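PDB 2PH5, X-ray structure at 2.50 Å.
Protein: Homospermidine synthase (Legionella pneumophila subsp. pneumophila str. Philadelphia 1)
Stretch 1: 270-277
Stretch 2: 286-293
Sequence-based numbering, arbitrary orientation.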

# COMPACT_ATOMS: atom_id res chain seq x y z
N PRO A 270 -5.08 7.59 -13.52
CA PRO A 270 -3.73 7.10 -13.83
C PRO A 270 -3.72 5.58 -13.65
O PRO A 270 -4.44 5.05 -12.81
CB PRO A 270 -2.84 7.78 -12.78
CG PRO A 270 -3.61 9.01 -12.42
CD PRO A 270 -5.05 8.54 -12.40
N SER A 271 -2.89 4.89 -14.43
CA SER A 271 -2.84 3.43 -14.36
C SER A 271 -2.58 2.91 -12.94
O SER A 271 -3.15 1.89 -12.52
CB SER A 271 -1.79 2.88 -15.34
OG SER A 271 -0.46 3.18 -14.94
N ALA A 272 -1.74 3.63 -12.20
CA ALA A 272 -1.43 3.25 -10.82
C ALA A 272 -2.65 3.46 -9.90
O ALA A 272 -2.63 3.09 -8.73
CB ALA A 272 -0.24 4.06 -10.30
N GLY A 273 -3.71 4.06 -10.45
CA GLY A 273 -4.91 4.30 -9.67
C GLY A 273 -6.06 3.38 -10.05
O GLY A 273 -7.19 3.57 -9.62
N VAL A 274 -5.76 2.38 -10.88
CA VAL A 274 -6.74 1.40 -11.34
C VAL A 274 -6.28 -0.01 -10.95
O VAL A 274 -5.16 -0.41 -11.26
CB VAL A 274 -6.88 1.43 -12.89
CG1 VAL A 274 -8.06 0.58 -13.32
CG2 VAL A 274 -7.03 2.86 -13.39
N MSE A 275 -7.14 -0.75 -10.27
CA MSE A 275 -6.82 -2.11 -9.86
C MSE A 275 -7.65 -3.10 -10.68
O MSE A 275 -8.80 -2.83 -11.04
CB MSE A 275 -7.13 -2.31 -8.37
CG MSE A 275 -6.48 -1.31 -7.43
SE MSE A 275 -4.56 -1.31 -7.53
CE MSE A 275 -4.20 -3.03 -6.68
N VAL A 276 -7.07 -4.25 -10.98
CA VAL A 276 -7.78 -5.28 -11.73
C VAL A 276 -7.57 -6.62 -11.03
O VAL A 276 -6.52 -6.86 -10.43
CB VAL A 276 -7.27 -5.38 -13.18
CG1 VAL A 276 -7.90 -4.29 -14.05
CG2 VAL A 276 -5.76 -5.27 -13.19
N ARG A 277 -8.58 -7.47 -11.10
CA ARG A 277 -8.56 -8.79 -10.49
C ARG A 277 -7.90 -9.80 -11.44
O ARG A 277 -8.39 -10.02 -12.54
CB ARG A 277 -9.99 -9.25 -10.20
CG ARG A 277 -10.74 -8.42 -9.17
CD ARG A 277 -12.16 -8.92 -8.93
NE ARG A 277 -12.79 -8.21 -7.82
CZ ARG A 277 -13.45 -7.06 -7.92
NH1 ARG A 277 -13.59 -6.47 -9.10
NH2 ARG A 277 -13.95 -6.48 -6.84
N PHE A 286 -5.49 -12.06 -6.86
CA PHE A 286 -4.92 -10.86 -6.27
C PHE A 286 -5.41 -9.62 -7.00
O PHE A 286 -6.10 -9.73 -8.02
CB PHE A 286 -3.39 -10.91 -6.32
CG PHE A 286 -2.83 -10.72 -7.71
CD1 PHE A 286 -2.95 -11.72 -8.67
CD2 PHE A 286 -2.22 -9.52 -8.06
CE1 PHE A 286 -2.47 -11.54 -9.96
CE2 PHE A 286 -1.73 -9.32 -9.36
CZ PHE A 286 -1.86 -10.34 -10.31
N HIS A 287 -5.07 -8.45 -6.48
CA HIS A 287 -5.45 -7.21 -7.15
C HIS A 287 -4.19 -6.51 -7.63
O HIS A 287 -3.42 -5.97 -6.84
CB HIS A 287 -6.21 -6.27 -6.20
CG HIS A 287 -7.61 -6.71 -5.91
ND1 HIS A 287 -8.53 -5.89 -5.29
CD2 HIS A 287 -8.24 -7.89 -6.12
CE1 HIS A 287 -9.67 -6.55 -5.14
NE2 HIS A 287 -9.51 -7.76 -5.63
N GLY A 288 -3.98 -6.51 -8.94
CA GLY A 288 -2.80 -5.85 -9.48
C GLY A 288 -3.10 -4.47 -10.03
O GLY A 288 -4.26 -4.13 -10.28
N PHE A 289 -2.06 -3.66 -10.20
CA PHE A 289 -2.22 -2.32 -10.76
C PHE A 289 -2.32 -2.49 -12.27
O PHE A 289 -1.58 -3.29 -12.85
CB PHE A 289 -1.00 -1.43 -10.44
CG PHE A 289 -0.89 -1.04 -9.00
CD1 PHE A 289 -0.24 -1.88 -8.09
CD2 PHE A 289 -1.46 0.15 -8.54
CE1 PHE A 289 -0.17 -1.54 -6.74
CE2 PHE A 289 -1.39 0.49 -7.19
CZ PHE A 289 -0.74 -0.36 -6.29
N LEU A 290 -3.23 -1.76 -12.89
CA LEU A 290 -3.40 -1.84 -14.34
C LEU A 290 -2.40 -0.90 -15.03
O LEU A 290 -2.77 -0.02 -15.81
CB LEU A 290 -4.84 -1.49 -14.71
CG LEU A 290 -5.37 -1.50 -16.16
CD1 LEU A 290 -4.67 -2.50 -17.03
CD2 LEU A 290 -6.87 -1.78 -16.11
N ILE A 291 -1.12 -1.10 -14.70
CA ILE A 291 -0.01 -0.34 -15.25
C ILE A 291 0.01 -0.48 -16.76
O ILE A 291 -0.07 -1.59 -17.29
CB ILE A 291 1.35 -0.83 -14.69
CG1 ILE A 291 1.83 0.11 -13.58
CG2 ILE A 291 2.41 -0.84 -15.77
CD1 ILE A 291 0.92 0.20 -12.42
N THR A 292 0.16 0.63 -17.46
CA THR A 292 0.18 0.63 -18.92
C THR A 292 1.47 0.04 -19.50
O THR A 292 2.48 -0.08 -18.80
CB THR A 292 0.05 2.07 -19.41
OG1 THR A 292 1.24 2.79 -19.07
CG2 THR A 292 -1.13 2.76 -18.75
N HIS A 293 1.44 -0.35 -20.78
CA HIS A 293 2.63 -0.86 -21.46
C HIS A 293 2.59 -0.73 -22.98
O HIS A 293 1.57 -0.34 -23.56
CB HIS A 293 2.92 -2.32 -21.07
CG HIS A 293 4.14 -2.49 -20.21
ND1 HIS A 293 5.42 -2.26 -20.68
CD2 HIS A 293 4.27 -2.86 -18.92
CE1 HIS A 293 6.28 -2.50 -19.71
NE2 HIS A 293 5.62 -2.86 -18.63

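Stretches 270-277 and 286-293 of homospermidine synthase bury 667 Å² between them, both sides summed; M275, V276 and R277 pair with F289, G288 and H287 as antiparallel strands. Strand 275-277 runs against strand 286-289 with 141° between their N-to-C directions. V276 and G288 form the hydrogen-bonded pair: V276 N donates to G288 O (2.9 Å), and G288 N donates to V276 O (3.0 Å) at a more bent angle of 145°. A third bond, from L290 N to V274 O (2.9 Å, 164°), extends the backbone bonding one residue beyond the strands, before the start of 275-277 and after the end of 286-289. The same carbonyls also receive CA-H groups, with M275 CA 3.3 Å from G288 O, F289 CA 3.5 Å from V274 O and H287 CA 3.5 Å from V276 O, as is usual where antiparallel strands lie close.

M275, R277, H287 and F289 share one face of the sheet. M275, a selenomethionine, is in the m conformation at all three chi angles (-54°, -59°, -71°). This coiled shape turns the chain back across the neighbouring strand instead of letting it extend from the sheet, and lays its end over one face of the F289 ring. M275 SE lies 3.8 Å from the centroid of the F289 ring, 21° off the normal, a sulfur-aromatic type of contact made here by selenium; M275 CE makes a CH-π contact, 4.2 Å from the same centroid and only 6° off the normal. The methyl also packs tightly on the backbone, with M275 CE 3.0 Å from H287 O. F289, with chi1 -70° and chi2 86°, offers its ring face to this selenoether while its edge meets the 3-10 segment before the first strand: A272 O lies near the ring plane, 3.2 Å from F289 CD2.

Farther along this face, R277 and H287 are cross-strand neighbours, both with chi1 m. R277 then extends through t at chi2 and chi3, so that the chain passes obliquely by the imidazole: R277 CG is 3.8 Å and R277 NE 4.0 Å from H287 NE2. The guanidinium nitrogens and H287 NE2 all find hydrogen bonds elsewhere in the structure.

V276 occupies the other face, where its partner G288 has no side chain. A CB on G288 would come within 2.9 Å of F286 CE2, because the F286 side chain, with chi1 p (72°), brings its ring across that space. V276, at chi1 -81°, instead packs against L290, with V276 CG1 3.4 Å from L290 CD2. L290 has chi1 t and an off-well chi2 of 30°; the same methyl also meets V274, CG1 of V274 being 3.8 Å from CD2 of L290.

Beyond the strands, the 3-10 segment 271-273 presents S271 toward the loop. S271 CB lies 3.1 Å from L290 O and 3.5 Å from T292 CG2. Chi1 p (70°) places S271 OG 3.6 Å from I291 CA, but the hydroxyl finds its hydrogen bond elsewhere in the structure. I291 points its CA-CB bond away, yet its side chain returns to put I291 CD1 4.2 Å from A272 CA.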